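MHC class I-like protein MILL2 (Mus musculus, PDB 6A97) is a GPI-anchored, MHC class I-like cell-surface glycoprotein that binds heparan sulfate proteoglycans on fibroblasts. Local coordinates at residues 47-52 against 188-193; 23-28 against 117-122. One frame throughout, in Å; residues are numbered along the deposited sequence.

Interaction 1. Residues 47-52 against 188-193; sequences YVDEEL and RYLASL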
loop_
_atom_site.group_PDB
_atom_site.type_symbol
_atom_site.label_atom_id
_atom_site.label_comp_id
_atom_site.label_asym_id
_atom_site.label_seq_id
_atom_site.Cartn_x
_atom_site.Cartn_y
_atom_site.Cartn_z
ATOM N N TYR A 47 -16.885 14.573 10.917
ATOM C CA TYR A 47 -16.045 14.139 9.807
ATOM C C TYR A 47 -16.865 13.805 8.568
ATOM O O TYR A 47 -17.830 13.046 8.638
ATOM C CB TYR A 47 -15.217 12.912 10.206
ATOM C CG TYR A 47 -14.254 13.170 11.337
ATOM C CD1 TYR A 47 -12.913 13.429 11.081
ATOM C CD2 TYR A 47 -14.688 13.175 12.660
ATOM C CE1 TYR A 47 -12.027 13.671 12.106
ATOM C CE2 TYR A 47 -13.810 13.422 13.696
ATOM C CZ TYR A 47 -12.480 13.671 13.408
ATOM O OH TYR A 47 -11.597 13.916 14.425
ATOM N N VAL A 48 -16.477 14.378 7.434
ATOM C CA VAL A 48 -17.042 13.986 6.150
ATOM C C VAL A 48 -15.968 13.272 5.341
ATOM O O VAL A 48 -14.913 13.849 5.057
ATOM C CB VAL A 48 -17.574 15.186 5.354
ATOM C CG1 VAL A 48 -18.335 14.704 4.124
ATOM C CG2 VAL A 48 -18.468 16.044 6.229
ATOM N N ASP A 49 -16.236 12.015 4.994
ATOM C CA ASP A 49 -15.289 11.181 4.259
ATOM C C ASP A 49 -13.940 11.150 4.970
ATOM O O ASP A 49 -12.891 11.301 4.343
ATOM C CB ASP A 49 -15.143 11.679 2.818
ATOM C CG ASP A 49 -16.454 11.603 2.046
ATOM O OD1 ASP A 49 -17.316 10.777 2.415
ATOM O OD2 ASP A 49 -16.627 12.370 1.077
ATOM N N GLU A 50 -14.004 10.969 6.290
ATOM C CA GLU A 50 -12.846 10.869 7.185
ATOM C C GLU A 50 -12.097 12.191 7.400
ATOM O O GLU A 50 -11.108 12.220 8.129
ATOM C CB GLU A 50 -11.856 9.804 6.685
ATOM C CG GLU A 50 -12.494 8.492 6.240
ATOM C CD GLU A 50 -13.256 7.808 7.351
ATOM O OE1 GLU A 50 -14.313 7.205 7.062
ATOM O OE2 GLU A 50 -12.800 7.871 8.512
ATOM N N GLU A 51 -12.559 13.278 6.785
ATOM C CA GLU A 51 -11.917 14.581 6.986
ATOM C C GLU A 51 -12.690 15.470 7.964
ATOM O O GLU A 51 -13.899 15.661 7.824
ATOM C CB GLU A 51 -11.748 15.310 5.653
ATOM C CG GLU A 51 -10.902 14.548 4.653
ATOM C CD GLU A 51 -9.549 14.166 5.220
ATOM O OE1 GLU A 51 -9.252 12.953 5.298
ATOM O OE2 GLU A 51 -8.783 15.081 5.597
ATOM N N LEU A 52 -11.982 16.004 8.952
ATOM C CA LEU A 52 -12.593 16.865 9.951
ATOM C C LEU A 52 -13.206 18.080 9.266
ATOM O O LEU A 52 -12.547 18.777 8.494
ATOM C CB LEU A 52 -11.567 17.284 11.006
ATOM C CG LEU A 52 -12.095 18.220 12.099
ATOM C CD1 LEU A 52 -13.217 17.554 12.894
ATOM C CD2 LEU A 52 -10.973 18.664 13.025
ATOM N N ARG A 188 -26.321 17.923 2.418
ATOM C CA ARG A 188 -26.085 19.357 2.441
ATOM C C ARG A 188 -24.584 19.645 2.530
ATOM O O ARG A 188 -24.082 20.542 1.856
ATOM C CB ARG A 188 -26.841 20.001 3.604
ATOM C CG ARG A 188 -27.046 21.501 3.466
ATOM C CD ARG A 188 -27.834 22.066 4.642
ATOM N NE ARG A 188 -27.164 21.833 5.919
ATOM C CZ ARG A 188 -27.578 20.961 6.834
ATOM N NH1 ARG A 188 -28.670 20.240 6.619
ATOM N NH2 ARG A 188 -26.903 20.812 7.967
ATOM N N TYR A 189 -23.868 18.866 3.341
ATOM C CA TYR A 189 -22.416 19.011 3.464
ATOM C C TYR A 189 -21.694 18.720 2.150
ATOM O O TYR A 189 -20.771 19.439 1.768
ATOM C CB TYR A 189 -21.853 18.085 4.544
ATOM C CG TYR A 189 -22.252 18.409 5.966
ATOM C CD1 TYR A 189 -22.805 19.638 6.301
ATOM C CD2 TYR A 189 -22.048 17.485 6.980
ATOM C CE1 TYR A 189 -23.161 19.929 7.613
ATOM C CE2 TYR A 189 -22.395 17.763 8.287
ATOM C CZ TYR A 189 -22.950 18.985 8.603
ATOM O OH TYR A 189 -23.291 19.245 9.914
ATOM N N LEU A 190 -22.102 17.648 1.476
ATOM C CA LEU A 190 -21.450 17.226 0.238
ATOM C C LEU A 190 -21.566 18.279 -0.857
ATOM O O LEU A 190 -20.652 18.449 -1.665
ATOM C CB LEU A 190 -22.035 15.898 -0.249
ATOM C CG LEU A 190 -21.568 14.658 0.511
ATOM C CD1 LEU A 190 -22.321 13.413 0.052
ATOM C CD2 LEU A 190 -20.062 14.480 0.347
ATOM N N ALA A 191 -22.691 18.986 -0.878
ATOM C CA ALA A 191 -22.894 20.062 -1.842
ATOM C C ALA A 191 -21.917 21.211 -1.591
ATOM O O ALA A 191 -21.286 21.717 -2.518
ATOM C CB ALA A 191 -24.330 20.558 -1.786
ATOM N N SER A 192 -21.788 21.603 -0.327
ATOM C CA SER A 192 -20.882 22.676 0.067
ATOM C C SER A 192 -19.418 22.293 -0.118
ATOM O O SER A 192 -18.547 23.158 -0.164
ATOM C CB SER A 192 -21.133 23.071 1.522
ATOM O OG SER A 192 -22.493 23.406 1.737
ATOM N N LEU A 193 -19.154 20.995 -0.231
ATOM C CA LEU A 193 -17.791 20.505 -0.369
ATOM C C LEU A 193 -17.360 20.414 -1.826
ATOM O O LEU A 193 -16.180 20.586 -2.127
ATOM C CB LEU A 193 -17.642 19.136 0.300
ATOM C CG LEU A 193 -16.855 19.081 1.614
ATOM C CD1 LEU A 193 -17.692 19.602 2.774
ATOM C CD2 LEU A 193 -16.354 17.669 1.901
#

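Interaction 2. Residues 23-28 against 117-122; sequences HTLRYN and LGCELL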
loop_
_atom_site.group_PDB
_atom_site.type_symbol
_atom_site.label_atom_id
_atom_site.label_comp_id
_atom_site.label_asym_id
_atom_site.label_seq_id
_atom_site.Cartn_x
_atom_site.Cartn_y
_atom_site.Cartn_z
ATOM N N HIS A 23 -20.132 7.872 0.451
ATOM C CA HIS A 23 -19.703 8.914 1.377
ATOM C C HIS A 23 -20.124 8.608 2.806
ATOM O O HIS A 23 -21.094 7.885 3.036
ATOM C CB HIS A 23 -20.263 10.270 0.950
ATOM C CG HIS A 23 -19.832 10.695 -0.417
ATOM N ND1 HIS A 23 -18.602 11.266 -0.665
ATOM C CD2 HIS A 23 -20.465 10.632 -1.612
ATOM C CE1 HIS A 23 -18.499 11.540 -1.953
ATOM N NE2 HIS A 23 -19.616 11.165 -2.549
ATOM N N THR A 24 -19.395 9.170 3.763
ATOM C CA THR A 24 -19.669 8.923 5.172
ATOM C C THR A 24 -19.716 10.215 5.985
ATOM O O THR A 24 -18.893 11.116 5.800
ATOM C CB THR A 24 -18.614 7.983 5.789
ATOM O OG1 THR A 24 -18.501 6.800 4.988
ATOM C CG2 THR A 24 -19.008 7.586 7.203
ATOM N N LEU A 25 -20.700 10.298 6.873
ATOM C CA LEU A 25 -20.782 11.373 7.853
ATOM C C LEU A 25 -20.620 10.758 9.233
ATOM O O LEU A 25 -21.340 9.827 9.583
ATOM C CB LEU A 25 -22.111 12.120 7.747
ATOM C CG LEU A 25 -22.476 13.053 8.904
ATOM C CD1 LEU A 25 -21.411 14.118 9.097
ATOM C CD2 LEU A 25 -23.839 13.696 8.678
ATOM N N ARG A 26 -19.669 11.262 10.012
ATOM C CA ARG A 26 -19.405 10.695 11.330
ATOM C C ARG A 26 -19.279 11.770 12.399
ATOM O O ARG A 26 -18.541 12.741 12.234
ATOM C CB ARG A 26 -18.133 9.845 11.309
ATOM C CG ARG A 26 -17.789 9.223 12.661
ATOM C CD ARG A 26 -16.478 8.447 12.592
ATOM N NE ARG A 26 -16.549 7.322 11.662
ATOM C CZ ARG A 26 -16.859 6.074 12.011
ATOM N NH1 ARG A 26 -16.894 5.116 11.093
ATOM N NH2 ARG A 26 -17.130 5.780 13.276
ATOM N N TYR A 27 -20.011 11.582 13.490
ATOM C CA TYR A 27 -19.931 12.448 14.657
ATOM C C TYR A 27 -19.128 11.739 15.727
ATOM O O TYR A 27 -19.522 10.661 16.172
ATOM C CB TYR A 27 -21.321 12.775 15.211
ATOM C CG TYR A 27 -22.278 13.441 14.249
ATOM C CD1 TYR A 27 -22.978 12.693 13.306
ATOM C CD2 TYR A 27 -22.519 14.812 14.315
ATOM C CE1 TYR A 27 -23.875 13.291 12.439
ATOM C CE2 TYR A 27 -23.414 15.423 13.452
ATOM C CZ TYR A 27 -24.088 14.659 12.516
ATOM O OH TYR A 27 -24.979 15.256 11.652
ATOM N N ASN A 28 -18.002 12.318 16.128
ATOM C CA ASN A 28 -17.263 11.813 17.276
ATOM C C ASN A 28 -17.538 12.704 18.481
ATOM O O ASN A 28 -17.134 13.870 18.511
ATOM C CB ASN A 28 -15.765 11.739 16.978
ATOM C CG ASN A 28 -15.386 10.461 16.248
ATOM O OD1 ASN A 28 -16.251 9.697 15.833
ATOM N ND2 ASN A 28 -14.091 10.224 16.092
ATOM N N LEU A 117 -21.132 8.100 15.818
ATOM C CA LEU A 117 -22.405 7.853 15.165
ATOM C C LEU A 117 -22.442 8.551 13.828
ATOM O O LEU A 117 -21.623 9.429 13.556
ATOM C CB LEU A 117 -23.547 8.315 16.073
ATOM C CG LEU A 117 -23.683 9.809 16.405
ATOM C CD1 LEU A 117 -24.728 10.503 15.521
ATOM C CD2 LEU A 117 -23.938 10.034 17.889
ATOM N N GLY A 118 -23.378 8.148 12.981
ATOM C CA GLY A 118 -23.518 8.783 11.688
ATOM C C GLY A 118 -24.153 7.887 10.650
ATOM O O GLY A 118 -24.867 6.945 10.982
ATOM N N CYS A 119 -23.890 8.186 9.385
ATOM C CA CYS A 119 -24.525 7.464 8.298
ATOM C C CYS A 119 -23.591 7.370 7.110
ATOM O O CYS A 119 -22.669 8.175 6.958
ATOM C CB CYS A 119 -25.830 8.142 7.885
ATOM S SG CYS A 119 -25.603 9.826 7.237
ATOM N N GLU A 120 -23.842 6.377 6.268
ATOM C CA GLU A 120 -23.007 6.114 5.112
ATOM C C GLU A 120 -23.864 6.057 3.855
ATOM O O GLU A 120 -24.795 5.260 3.762
ATOM C CB GLU A 120 -22.237 4.806 5.309
ATOM C CG GLU A 120 -21.241 4.477 4.215
ATOM C CD GLU A 120 -20.388 3.273 4.567
ATOM O OE1 GLU A 120 -19.226 3.208 4.114
ATOM O OE2 GLU A 120 -20.880 2.391 5.307
ATOM N N LEU A 121 -23.560 6.926 2.899
ATOM C CA LEU A 121 -24.261 6.928 1.624
ATOM C C LEU A 121 -23.651 5.882 0.698
ATOM O O LEU A 121 -22.470 5.956 0.363
ATOM C CB LEU A 121 -24.204 8.314 0.980
ATOM C CG LEU A 121 -24.872 8.481 -0.383
ATOM C CD1 LEU A 121 -26.388 8.355 -0.268
ATOM C CD2 LEU A 121 -24.483 9.813 -1.005
ATOM N N LEU A 122 -24.450 4.898 0.303
ATOM C CA LEU A 122 -23.976 3.868 -0.612
ATOM C C LEU A 122 -24.166 4.329 -2.053
ATOM O O LEU A 122 -25.053 5.134 -2.341
ATOM C CB LEU A 122 -24.703 2.546 -0.366
ATOM C CG LEU A 122 -24.577 1.946 1.037
ATOM C CD1 LEU A 122 -25.267 0.596 1.103
ATOM C CD2 LEU A 122 -23.118 1.823 1.440
#

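Interaction 1. Residues 47-52 against 188-193
The Tyr189 ring meets Val48 obliquely: its CD2 lies 3.9 Å from Val48 CG2, while Phe53 packs against the same ring edge-to-face. This is a helix-on-sheet contact of the MHC class I-like alpha-1/alpha-2 platform, in which the last turns of helix 171-193 rest on the hairpin joining strands 42-48 and 51-57. A type I' turn from Val48 to Glu51 makes that hairpin, closed by Val48 N to Glu51 O and Glu51 N to Val48 O. Val48 carries the contact by splitting its two methyls. With CG1 anti to the backbone N (chi1 -172°) and CG2 beside that N, CG2 takes the tyrosine, and CG1 reaches both Leu190 CD2 and Leu193 CD2, each at 4.2 Å. Tyr189, Leu190 and Leu193 thus all meet Val48 from one side of the helix. Tyr189 also touches Leu25 and Leu54, which carries the packing onto the neighbouring strands. At the turn the surface becomes polar: the Asp49 carboxylate accepts bonds from His23 ND1 and Thr24 N, tying the hairpin to strand 23-31. Asp49 and Leu190 cross at about a right angle, with Asp49 OD2 4.1 Å from Leu190 CD2.

Interaction 2. Residues 23-28 against 117-122
Tyr27 and Leu117 make the tightest side-chain contact between the antiparallel strands 23-31 and 113-121, with Tyr27 CD1 3.6 Å from Leu117 CD1. Leu117 CG, set between its own backbone N and carbonyl carbon (chi1 65°), comes within 4.0 Å of Tyr27 CB. Leu117 O lies in the plane of the Tyr27 ring at its edge, 3.5 Å from Tyr27 CD1. At the other end His23 and Leu121 run side by side, with Leu121 CD2 at the imidazole edge. These residues, with Leu25 and Cys119, share the helix-facing side of the sheet. On the reverse side Thr24 OG1 packs 3.7 Å from Glu120 CG, and Arg26 pairs with Gly118. Gly118 CA makes a CA-H...O contact with Leu25 O at 3.2 Å, an approach that fits a residue with no side chain. Six backbone bonds set this register, among them Tyr27 N to Leu117 O at 2.7 Å and nearly straight (176°). Farther out, Cys119 is joined to Cys182 of helix 171-193, the disulfide of the class I alpha-2 domain. Glu120 OE2 forms a salt bridge with Arg128 NE, and Thr116 OG1 accepts from Arg26 NH2 and donates to Asn28 OD1. Main-chain bonding therefore welds alpha-1 to alpha-2, while the side chains give the strand pair a largely apolar, disulfide-pinned face, with His23 at its end, and a polar one.

In the fold
Both contacts belong to the platform, and each joins the alpha-1 region to the alpha-2 region. Interaction 2 does so within the sheet, through main-chain bonds between its two central strands; interaction 1 does so between layers, by apolar side-chain packing of helix 171-193 on a hairpin. Each is partly buried, with interiors at Val48 and Tyr189 in interaction 1 and from Leu25 to Cys119 in interaction 2; toward the more exposed parts lie not just polar residues but also Leu190, Leu193 and Leu121. Strands 42-48 and 23-31 are neighbours, linked by Tyr47 N to Arg26 O. Through Leu190, which also packs on His23, the helix meets both the hairpin and strand 23-31.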